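Local atomic coordinates of glycoside hydrolase family 43 (Halothermothrix orenii, PDB entry 4QQS), a protein that hydrolyses glycosidic bonds with alpha-L-arabinofuranosidase activity, working from a five-bladed beta-propeller, and probably takes part in the breakdown of xylan. Residues A[5-10]-A[286-291]; A[64-69]-A[89-94]; A[73-78]-A[126-131]; A[153-158]-A[190-195]. All coordinates share one frame; numbering follows the deposited sequence.

Near the N terminus, residues 5-10 settle on strand 285-295 of the last sheet, so interaction 1 closes a loop holding nearly the whole chain, and the other three contacts nest inside it. Interaction 2 folds the loop 64-69 against the end of strand 82-90. Interaction 3 crosses it along the chain: its first segment, 73-78, lies between the two segments of interaction 2, and its second, 126-131, opens the next blade beside the bound sodium ion. Interaction 4 follows in series, pairing strands 153-162 and 191-202. Interactions 3 and 4 meet at the predicted catalytic centre, where D126 OD2 packs 3.4 Å from E195 CB.

Interaction 1 of 4, residues A[5-10]-A[286-291]; sequences YTNPVG and TVNIDR
The side-chain amide of N7 grips both the backbone N and the backbone O of I289. N7 OD1 accepts from I289 N at 2.9 Å with the donor above the carbonyl plane, and N7 ND2 donates its N-H to I289 O at 2.8 Å in a bond lying flat in the amide plane. With CG beside the backbone N (chi1 -78°), this one amide engages strand 286-291 much as a neighbouring backbone would. The Y5 ring comes down on the same residue. Its CG sits in the crowded position between the backbone N and the carbonyl carbon (chi1 75°), and I289 CG1 lies over one ring face, 3.9 Å from the centroid, in a CH-pi contact. At the tip, Y5 OH donates to D290 OD1 at 2.9 Å, meeting the carboxylate from above its plane. V9 CG2 touches I289 CG2 at 3.9 Å, so I289 is pressed from two sides. Further along, the cis peptide bond before P8 turns the chain, and P8 CB rests 3.2 Å from V287 O. Behind this first shell, N7 ND2 also bonds T305 O, while D290 is held by Y272 OH and by T305 OG1. The buried D290 carboxylate thus faces hydroxyls of Y5, Y272 and T305, an environment in which it would probably stay charged while anchoring the N-terminal segment to the last propeller blade.

Interaction 2 of 4, residues A[64-69]-A[89-94]; sequences NGWGTE and ARDNDG
From its CB the W66 side chain runs anti to the backbone N (chi1 -176°), which carries the indole against strand 89-90 and the turn that follows. The five-membered ring brings NE1 to D91: W66 NE1 donates a weak bond to D91 OD2 at 3.2 Å, the carboxylate standing near the ring edge with its plane 72° from the indole. CZ2 runs on past D91 CB. At the far end W66 CZ3 packs on A89 CB at 3.8 Å, and CH2 comes close to A89 O. The aspartate is held on several sides, since its OD1 takes the N-H of N92 at 2.8 Å and also a proton from water 2, which accepts from G67 N, while OD2 forms a salt bridge to K97. Beyond G67, where any side chain would collide with A89 CB, the backbones meet directly. T68 N donates to R90 O at 2.8 Å, nearly along the C=O axis, and R90 N donates to E69 O at 2.9 Å in an almost straight bond (176°). R90 forms a salt bridge with D70 and only a long one with E69, and its NH1 donates to G94 O at 2.9 Å, spanning the type I turn D91-G94. That turn joins the antiparallel strands 82-90 and 96-103, a beta-hairpin of one propeller blade, here fastened to the loop leading into the same blade.

Interaction 3 of 4, residues A[73-78]-A[126-131]; sequences APEVIF and DAHIFI. With NA (sodium ion), chain D.
The sodium site near the middle of the propeller is built on this contact. E75 OE2 binds the ion at 2.1 Å, and H256 and waters 4, 6, 7 and 8 complete six ligands. The other carboxylate oxygen, E75 OE1, is gripped by two donors: H128 ND1 donates its N-H to the syn lone pair of E75 OE1 at 2.6 Å, the oxygen lying near the plane of the imidazole, and water 5 donates to it while accepting from I129 N. The carboxylate and the ring are turned 67° apart. An alanine in place of H128 would remove this N-H and would probably leave the E75 carboxylate less firmly oriented toward the sodium. Both strands, 73-78 and 126-131, open their blades and run side by side around the propeller axis, parallel within 9° but 6.9 Å apart at their closest, with water spanning the gap. Water 3 donates to A73 O at 2.8 Å and to A127 O at 2.7 Å, and water 4 bridges the same two carbonyls while binding the ion. At the end nearest the predicted catalytic residues, A73 CB packs on D126 OD1 at 3.3 Å. D126, predicted to tune the proton donor and orient it, takes G196 N on its OD2. Toward the other end the contact turns apolar: I77 CD1 crosses to I129 CG2 at 3.8 Å and reaches I131 CD1 at 4.2 Å.

Interaction 4 of 4, residues A[153-158]-A[190-195]; sequences IHISQI and AWQWNE
S156 OG is gripped twice: it accepts from C145 N and donates to water 10 at 2.6 Å. That water in turn donates to E195 OE1 at 2.7 Å, so the serine is a second-shell partner of the predicted catalytic proton donor, whose other oxygen bonds Y220 OH. The frame is a parallel pairing that joins two successive four-stranded units of the beta-propeller, strand 153-162 of one and strand 191-202 of the next; their segments 153-158 and 191-195 run with axes 7° apart. The ladder starts with H154 N donating to A190 O at 3.0 Å, and Q192 N answers to H154 O at 2.9 Å; S156 N to Q192 O and N194 N to S156 O continue it toward E195. On the face of the sheet bearing H154, S156, W191 and W193, the H154 and W191 side chains lean the same way, each with CG beside its backbone N. Their rings form an offset stack, planes 8° apart, with the H154 ring and the W191 six-membered ring 4.0 Å apart between centroids. H154 CB adds a CH-pi contact at 3.5 Å from the centroid of that six-membered ring, while H154 ND1 shares water 9 with A190 O. A serine in place of H154 would lose the stack and the ND1 bond to water, and would probably let the indole of W191 move more freely. Beside the ladder, I153 CG2 lies 3.6 Å from Q192 CD, and Q192 NE2 donates to D189 O. Where the strands approach E195, I158 CG1 rests 3.5 Å from N194 O.

Interaction 1 of 4, residues A[5-10]-A[286-291]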
# COMPACT_ATOMS: atom_id res chain seq x y z
N TYR A 5 0.90 -9.49 21.13
CA TYR A 5 1.93 -9.21 20.13
C TYR A 5 2.72 -7.97 20.53
O TYR A 5 2.22 -7.10 21.25
CB TYR A 5 1.33 -9.02 18.72
CG TYR A 5 0.62 -7.71 18.48
CD1 TYR A 5 1.31 -6.59 18.04
CD2 TYR A 5 -0.76 -7.59 18.67
CE1 TYR A 5 0.65 -5.39 17.80
CE2 TYR A 5 -1.42 -6.39 18.43
CZ TYR A 5 -0.70 -5.29 18.00
OH TYR A 5 -1.37 -4.11 17.76
N THR A 6 3.96 -7.88 20.05
CA THR A 6 4.78 -6.69 20.21
C THR A 6 5.36 -6.36 18.85
O THR A 6 6.01 -7.20 18.23
CB THR A 6 5.94 -6.91 21.22
OG1 THR A 6 5.41 -7.29 22.49
CG2 THR A 6 6.77 -5.65 21.40
N ASN A 7 5.10 -5.15 18.38
CA ASN A 7 5.70 -4.69 17.14
C ASN A 7 7.20 -4.53 17.30
O ASN A 7 7.68 -4.26 18.39
CB ASN A 7 5.11 -3.35 16.73
CG ASN A 7 3.74 -3.47 16.11
OD1 ASN A 7 3.49 -4.37 15.29
ND2 ASN A 7 2.86 -2.55 16.45
N PRO A 8 7.94 -4.66 16.20
CA PRO A 8 7.48 -5.06 14.86
C PRO A 8 7.18 -6.56 14.79
O PRO A 8 7.99 -7.36 15.21
CB PRO A 8 8.67 -4.71 13.96
CG PRO A 8 9.50 -3.76 14.76
CD PRO A 8 9.35 -4.21 16.16
N VAL A 9 6.03 -6.95 14.24
CA VAL A 9 5.63 -8.35 14.23
C VAL A 9 6.33 -9.13 13.12
O VAL A 9 6.40 -8.68 11.97
CB VAL A 9 4.10 -8.54 14.12
CG1 VAL A 9 3.42 -8.04 15.37
CG2 VAL A 9 3.54 -7.87 12.87
N GLY A 10 6.86 -10.30 13.47
CA GLY A 10 7.45 -11.19 12.51
C GLY A 10 8.94 -11.00 12.29
O GLY A 10 9.57 -11.83 11.63
N THR A 286 10.42 -2.27 8.41
CA THR A 286 9.97 -3.46 9.10
C THR A 286 8.45 -3.39 9.29
O THR A 286 7.86 -2.31 9.23
CB THR A 286 10.74 -3.63 10.42
OG1 THR A 286 10.47 -4.91 11.00
CG2 THR A 286 10.39 -2.55 11.41
N VAL A 287 7.82 -4.54 9.46
CA VAL A 287 6.37 -4.69 9.47
C VAL A 287 5.78 -4.53 10.87
O VAL A 287 6.33 -5.06 11.85
CB VAL A 287 6.00 -6.08 8.90
CG1 VAL A 287 4.50 -6.29 8.92
CG2 VAL A 287 6.53 -6.25 7.48
N ASN A 288 4.64 -3.85 10.95
CA ASN A 288 3.93 -3.58 12.19
C ASN A 288 2.44 -3.71 11.95
O ASN A 288 1.96 -3.52 10.83
CB ASN A 288 4.18 -2.16 12.68
CG ASN A 288 5.64 -1.84 12.81
OD1 ASN A 288 6.26 -2.08 13.84
ND2 ASN A 288 6.22 -1.37 11.74
N ILE A 289 1.70 -4.00 13.02
CA ILE A 289 0.24 -3.97 12.99
C ILE A 289 -0.28 -3.15 14.16
O ILE A 289 0.35 -3.06 15.21
CB ILE A 289 -0.39 -5.38 13.00
CG1 ILE A 289 -0.18 -6.08 14.35
CG2 ILE A 289 0.16 -6.21 11.83
CD1 ILE A 289 -0.82 -7.44 14.41
N ASP A 290 -1.46 -2.56 14.00
CA ASP A 290 -2.15 -1.95 15.13
C ASP A 290 -3.63 -1.83 14.82
O ASP A 290 -4.06 -1.91 13.67
CB ASP A 290 -1.54 -0.58 15.50
CG ASP A 290 -0.38 -0.67 16.50
OD1 ASP A 290 -0.52 -1.39 17.53
OD2 ASP A 290 0.64 0.03 16.28
N ARG A 291 -4.43 -1.66 15.87
CA ARG A 291 -5.87 -1.61 15.73
C ARG A 291 -6.34 -0.32 15.07
O ARG A 291 -5.87 0.76 15.40
CB ARG A 291 -6.53 -1.78 17.10
CG ARG A 291 -6.43 -3.22 17.59
CD ARG A 291 -7.03 -3.44 18.99
NE ARG A 291 -7.22 -4.88 19.19
CZ ARG A 291 -6.29 -5.73 19.61
NH1 ARG A 291 -5.10 -5.32 20.03
NH2 ARG A 291 -6.56 -7.02 19.63
O HOH W 1 8.49 -7.09 11.32

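Interaction 2 of 4, residues A[64-69]-A[89-94]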
# COMPACT_ATOMS: atom_id res chain seq x y z
N ASN A 64 7.47 -14.67 -17.09
CA ASN A 64 7.50 -13.23 -16.83
C ASN A 64 8.58 -12.58 -17.69
O ASN A 64 8.49 -12.66 -18.90
CB ASN A 64 7.62 -12.96 -15.34
CG ASN A 64 6.36 -13.38 -14.60
OD1 ASN A 64 5.29 -13.43 -15.20
ND2 ASN A 64 6.49 -13.71 -13.33
N GLY A 65 9.58 -11.95 -17.09
CA GLY A 65 10.67 -11.33 -17.83
C GLY A 65 10.60 -9.82 -17.92
O GLY A 65 11.57 -9.19 -18.32
N TRP A 66 9.49 -9.22 -17.52
CA TRP A 66 9.30 -7.78 -17.62
C TRP A 66 9.81 -7.07 -16.38
O TRP A 66 9.66 -7.55 -15.26
CB TRP A 66 7.81 -7.46 -17.83
CG TRP A 66 7.59 -6.00 -18.02
CD1 TRP A 66 7.73 -5.30 -19.18
CD2 TRP A 66 7.24 -5.04 -17.01
NE1 TRP A 66 7.48 -3.98 -18.97
CE2 TRP A 66 7.18 -3.79 -17.64
CE3 TRP A 66 6.96 -5.12 -15.64
CZ2 TRP A 66 6.86 -2.63 -16.96
CZ3 TRP A 66 6.64 -3.96 -14.96
CH2 TRP A 66 6.59 -2.73 -15.62
N GLY A 67 10.40 -5.90 -16.59
CA GLY A 67 10.89 -5.05 -15.51
C GLY A 67 12.37 -5.27 -15.31
O GLY A 67 12.84 -6.40 -15.33
N THR A 68 13.11 -4.18 -15.12
CA THR A 68 14.57 -4.26 -15.04
C THR A 68 15.12 -4.12 -13.63
O THR A 68 16.20 -4.64 -13.34
CB THR A 68 15.25 -3.20 -15.93
OG1 THR A 68 14.95 -1.89 -15.45
CG2 THR A 68 14.80 -3.33 -17.37
N GLU A 69 14.39 -3.42 -12.77
CA GLU A 69 14.83 -3.06 -11.44
C GLU A 69 13.68 -2.29 -10.80
O GLU A 69 12.66 -2.05 -11.45
CB GLU A 69 16.09 -2.19 -11.48
CG GLU A 69 15.90 -0.88 -12.22
CD GLU A 69 17.12 0.02 -12.22
OE1 GLU A 69 18.02 -0.17 -11.37
OE2 GLU A 69 17.17 0.94 -13.06
N ALA A 89 7.55 -1.61 -11.73
CA ALA A 89 8.98 -1.80 -11.94
C ALA A 89 9.42 -0.83 -13.02
O ALA A 89 8.59 -0.25 -13.73
CB ALA A 89 9.30 -3.25 -12.36
N ARG A 90 10.73 -0.67 -13.17
CA ARG A 90 11.27 0.19 -14.21
C ARG A 90 11.38 -0.57 -15.53
O ARG A 90 11.93 -1.67 -15.58
CB ARG A 90 12.65 0.74 -13.81
CG ARG A 90 13.06 1.95 -14.64
CD ARG A 90 14.31 2.64 -14.10
NE ARG A 90 14.17 3.08 -12.72
CZ ARG A 90 13.59 4.20 -12.32
NH1 ARG A 90 13.04 5.04 -13.19
NH2 ARG A 90 13.52 4.49 -11.02
N ASP A 91 10.83 0.01 -16.58
CA ASP A 91 10.87 -0.63 -17.90
C ASP A 91 12.18 -0.27 -18.58
O ASP A 91 12.97 0.55 -18.08
CB ASP A 91 9.67 -0.19 -18.73
CG ASP A 91 9.21 -1.24 -19.73
OD1 ASP A 91 9.96 -2.20 -20.01
OD2 ASP A 91 8.07 -1.10 -20.24
N ASN A 92 12.42 -0.87 -19.74
CA ASN A 92 13.65 -0.62 -20.49
C ASN A 92 13.84 0.83 -20.89
O ASN A 92 14.97 1.31 -21.03
CB ASN A 92 13.69 -1.51 -21.73
CG ASN A 92 13.88 -2.97 -21.38
OD1 ASN A 92 14.84 -3.34 -20.72
ND2 ASN A 92 12.93 -3.80 -21.80
N ASP A 93 12.73 1.55 -21.05
CA ASP A 93 12.77 2.95 -21.43
C ASP A 93 13.03 3.89 -20.26
O ASP A 93 13.06 5.10 -20.43
CB ASP A 93 11.49 3.35 -22.17
CG ASP A 93 10.22 3.21 -21.34
OD1 ASP A 93 10.28 2.96 -20.11
OD2 ASP A 93 9.13 3.36 -21.94
N GLY A 94 13.21 3.32 -19.07
CA GLY A 94 13.53 4.10 -17.89
C GLY A 94 12.35 4.60 -17.07
O GLY A 94 12.55 5.18 -16.01
O HOH W 2 11.18 -4.49 -18.85

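Interaction 3 of 4, residues A[73-78]-A[126-131]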
# COMPACT_ATOMS: atom_id res chain seq x y z
N ALA A 73 6.11 -2.32 -4.21
CA ALA A 73 4.75 -2.15 -3.68
C ALA A 73 3.70 -3.03 -4.35
O ALA A 73 2.77 -2.54 -5.00
CB ALA A 73 4.35 -0.67 -3.70
N PRO A 74 3.82 -4.34 -4.14
CA PRO A 74 2.86 -5.30 -4.68
C PRO A 74 1.57 -5.29 -3.88
O PRO A 74 1.61 -5.14 -2.66
CB PRO A 74 3.58 -6.63 -4.51
CG PRO A 74 4.35 -6.45 -3.25
CD PRO A 74 4.83 -5.00 -3.30
N GLU A 75 0.45 -5.50 -4.55
CA GLU A 75 -0.83 -5.68 -3.86
C GLU A 75 -1.57 -6.79 -4.55
O GLU A 75 -1.51 -6.92 -5.77
CB GLU A 75 -1.67 -4.42 -3.90
CG GLU A 75 -1.06 -3.24 -3.21
CD GLU A 75 -2.13 -2.22 -2.79
OE1 GLU A 75 -3.33 -2.47 -2.98
OE2 GLU A 75 -1.78 -1.14 -2.29
N VAL A 76 -2.28 -7.60 -3.76
CA VAL A 76 -2.96 -8.78 -4.25
C VAL A 76 -4.42 -8.81 -3.81
O VAL A 76 -4.71 -8.69 -2.62
CB VAL A 76 -2.24 -10.05 -3.76
CG1 VAL A 76 -2.94 -11.30 -4.25
CG2 VAL A 76 -0.79 -10.05 -4.23
N ILE A 77 -5.33 -8.97 -4.78
CA ILE A 77 -6.75 -9.14 -4.50
C ILE A 77 -7.22 -10.51 -4.97
O ILE A 77 -6.61 -11.12 -5.83
CB ILE A 77 -7.63 -8.05 -5.17
CG1 ILE A 77 -7.55 -8.11 -6.70
CG2 ILE A 77 -7.21 -6.68 -4.66
CD1 ILE A 77 -8.52 -7.17 -7.40
N PHE A 78 -8.30 -10.99 -4.36
CA PHE A 78 -8.99 -12.19 -4.81
C PHE A 78 -10.25 -11.73 -5.55
O PHE A 78 -11.14 -11.15 -4.94
CB PHE A 78 -9.33 -13.08 -3.63
CG PHE A 78 -9.97 -14.37 -4.02
CD1 PHE A 78 -9.23 -15.36 -4.63
CD2 PHE A 78 -11.31 -14.61 -3.77
CE1 PHE A 78 -9.81 -16.56 -4.98
CE2 PHE A 78 -11.89 -15.80 -4.12
CZ PHE A 78 -11.14 -16.77 -4.73
N ASP A 126 2.53 2.30 -7.00
CA ASP A 126 1.60 2.23 -5.88
C ASP A 126 0.16 1.98 -6.30
O ASP A 126 -0.78 2.46 -5.66
CB ASP A 126 1.68 3.46 -4.97
CG ASP A 126 2.89 3.47 -4.05
OD1 ASP A 126 3.66 2.50 -4.04
OD2 ASP A 126 3.07 4.48 -3.34
N ALA A 127 -0.04 1.16 -7.33
CA ALA A 127 -1.39 0.76 -7.69
C ALA A 127 -2.10 0.05 -6.54
O ALA A 127 -1.52 -0.74 -5.80
CB ALA A 127 -1.37 -0.14 -8.90
N HIS A 128 -3.39 0.34 -6.45
CA HIS A 128 -4.27 -0.24 -5.45
C HIS A 128 -5.62 -0.43 -6.12
O HIS A 128 -6.24 0.53 -6.55
CB HIS A 128 -4.40 0.69 -4.26
CG HIS A 128 -5.46 0.28 -3.30
ND1 HIS A 128 -5.32 -0.81 -2.47
CD2 HIS A 128 -6.70 0.78 -3.06
CE1 HIS A 128 -6.43 -0.96 -1.76
NE2 HIS A 128 -7.28 -0.01 -2.09
N ILE A 129 -6.08 -1.67 -6.22
CA ILE A 129 -7.38 -1.95 -6.81
C ILE A 129 -8.39 -2.17 -5.69
O ILE A 129 -8.21 -3.02 -4.83
CB ILE A 129 -7.35 -3.17 -7.77
CG1 ILE A 129 -6.42 -2.89 -8.95
CG2 ILE A 129 -8.76 -3.48 -8.28
CD1 ILE A 129 -6.20 -4.08 -9.89
N PHE A 130 -9.45 -1.36 -5.72
CA PHE A 130 -10.57 -1.41 -4.80
C PHE A 130 -11.79 -1.93 -5.55
O PHE A 130 -12.17 -1.36 -6.57
CB PHE A 130 -10.85 0.01 -4.28
CG PHE A 130 -12.15 0.14 -3.53
CD1 PHE A 130 -12.33 -0.43 -2.29
CD2 PHE A 130 -13.21 0.84 -4.08
CE1 PHE A 130 -13.54 -0.31 -1.61
CE2 PHE A 130 -14.40 0.96 -3.42
CZ PHE A 130 -14.57 0.39 -2.18
N ILE A 131 -12.38 -3.01 -5.05
CA ILE A 131 -13.60 -3.55 -5.61
C ILE A 131 -14.76 -3.10 -4.71
O ILE A 131 -14.83 -3.46 -3.54
CB ILE A 131 -13.56 -5.10 -5.70
CG1 ILE A 131 -12.30 -5.59 -6.43
CG2 ILE A 131 -14.81 -5.62 -6.39
CD1 ILE A 131 -12.12 -5.05 -7.82
NA NA D . -0.17 -0.05 -1.54
O HOH W 3 0.46 -2.37 -6.64
O HOH W 4 0.82 -0.42 -3.53
O HOH W 5 -5.04 -3.82 -4.44
O HOH W 6 -0.86 1.82 -2.83
O HOH W 7 -0.74 1.32 0.59
O HOH W 8 0.36 -1.83 -0.44

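Interaction 4 of 4, residues A[153-158]-A[190-195]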
# COMPACT_ATOMS: atom_id res chain seq x y z
N ILE A 153 7.54 22.10 -8.30
CA ILE A 153 7.60 21.08 -7.26
C ILE A 153 7.58 19.69 -7.90
O ILE A 153 6.72 19.42 -8.74
CB ILE A 153 6.37 21.21 -6.32
CG1 ILE A 153 6.24 22.63 -5.78
CG2 ILE A 153 6.46 20.21 -5.18
CD1 ILE A 153 7.47 23.16 -5.07
N HIS A 154 8.51 18.82 -7.49
CA HIS A 154 8.43 17.41 -7.86
C HIS A 154 7.40 16.79 -6.94
O HIS A 154 7.62 16.74 -5.73
CB HIS A 154 9.77 16.71 -7.67
CG HIS A 154 10.74 16.91 -8.79
ND1 HIS A 154 11.54 18.02 -8.88
CD2 HIS A 154 11.06 16.13 -9.85
CE1 HIS A 154 12.32 17.92 -9.95
NE2 HIS A 154 12.05 16.78 -10.55
N ILE A 155 6.28 16.33 -7.49
CA ILE A 155 5.12 16.03 -6.67
C ILE A 155 4.48 14.71 -7.06
O ILE A 155 4.20 14.47 -8.24
CB ILE A 155 4.10 17.21 -6.72
CG1 ILE A 155 2.94 17.01 -5.75
CG2 ILE A 155 3.62 17.48 -8.14
CD1 ILE A 155 2.17 18.30 -5.48
N SER A 156 4.28 13.84 -6.07
CA SER A 156 3.53 12.62 -6.26
C SER A 156 2.06 12.87 -5.96
O SER A 156 1.71 13.33 -4.87
CB SER A 156 4.06 11.49 -5.37
OG SER A 156 5.31 11.03 -5.86
N GLN A 157 1.22 12.60 -6.95
CA GLN A 157 -0.23 12.77 -6.88
C GLN A 157 -0.92 11.41 -6.99
O GLN A 157 -0.43 10.54 -7.71
CB GLN A 157 -0.72 13.61 -8.05
CG GLN A 157 -0.09 14.97 -8.22
CD GLN A 157 -0.57 15.60 -9.51
OE1 GLN A 157 -0.35 15.05 -10.58
NE2 GLN A 157 -1.28 16.72 -9.41
N ILE A 158 -2.05 11.25 -6.30
CA ILE A 158 -2.86 10.05 -6.44
C ILE A 158 -4.03 10.30 -7.37
O ILE A 158 -4.80 11.23 -7.14
CB ILE A 158 -3.34 9.54 -5.07
CG1 ILE A 158 -2.13 9.10 -4.23
CG2 ILE A 158 -4.33 8.39 -5.22
CD1 ILE A 158 -2.43 8.94 -2.74
N ALA A 190 10.66 21.09 -1.75
CA ALA A 190 10.86 20.97 -3.19
C ALA A 190 10.33 19.67 -3.80
O ALA A 190 10.05 19.61 -5.00
CB ALA A 190 12.35 21.12 -3.51
N TRP A 191 10.27 18.64 -2.95
CA TRP A 191 9.73 17.33 -3.29
C TRP A 191 8.59 17.09 -2.31
O TRP A 191 8.77 17.29 -1.10
CB TRP A 191 10.81 16.26 -3.14
CG TRP A 191 11.86 16.34 -4.20
CD1 TRP A 191 12.84 17.27 -4.32
CD2 TRP A 191 12.01 15.45 -5.32
NE1 TRP A 191 13.59 17.03 -5.45
CE2 TRP A 191 13.09 15.92 -6.08
CE3 TRP A 191 11.33 14.31 -5.75
CZ2 TRP A 191 13.51 15.28 -7.26
CZ3 TRP A 191 11.74 13.68 -6.91
CH2 TRP A 191 12.81 14.18 -7.65
N GLN A 192 7.45 16.62 -2.81
CA GLN A 192 6.25 16.43 -1.99
C GLN A 192 5.54 15.16 -2.42
O GLN A 192 5.48 14.85 -3.62
CB GLN A 192 5.30 17.62 -2.13
CG GLN A 192 5.93 18.95 -1.75
CD GLN A 192 4.99 20.10 -1.86
OE1 GLN A 192 3.77 19.93 -1.89
NE2 GLN A 192 5.55 21.31 -1.88
N TRP A 193 4.99 14.43 -1.46
CA TRP A 193 4.37 13.15 -1.73
C TRP A 193 3.00 12.96 -1.11
O TRP A 193 2.81 13.21 0.08
CB TRP A 193 5.22 12.00 -1.16
CG TRP A 193 6.60 11.87 -1.69
CD1 TRP A 193 7.02 11.05 -2.67
CD2 TRP A 193 7.76 12.58 -1.21
NE1 TRP A 193 8.38 11.19 -2.83
CE2 TRP A 193 8.86 12.13 -1.96
CE3 TRP A 193 7.97 13.55 -0.22
CZ2 TRP A 193 10.15 12.63 -1.75
CZ3 TRP A 193 9.24 14.03 -0.00
CH2 TRP A 193 10.31 13.58 -0.77
N ASN A 194 2.08 12.45 -1.93
CA ASN A 194 0.96 11.64 -1.44
C ASN A 194 1.10 10.31 -2.18
O ASN A 194 1.08 10.29 -3.42
CB ASN A 194 -0.42 12.22 -1.75
CG ASN A 194 -0.87 13.39 -0.87
OD1 ASN A 194 -1.95 13.93 -1.11
ND2 ASN A 194 -0.10 13.77 0.15
N GLU A 195 1.24 9.22 -1.44
CA GLU A 195 1.47 7.93 -2.07
C GLU A 195 0.85 6.82 -1.24
O GLU A 195 0.22 7.06 -0.22
CB GLU A 195 2.95 7.71 -2.39
CG GLU A 195 3.82 7.63 -1.15
CD GLU A 195 5.33 7.52 -1.44
OE1 GLU A 195 5.74 7.53 -2.61
OE2 GLU A 195 6.10 7.39 -0.47
O HOH W 9 11.42 20.72 -7.13
O HOH W 10 5.45 8.54 -5.10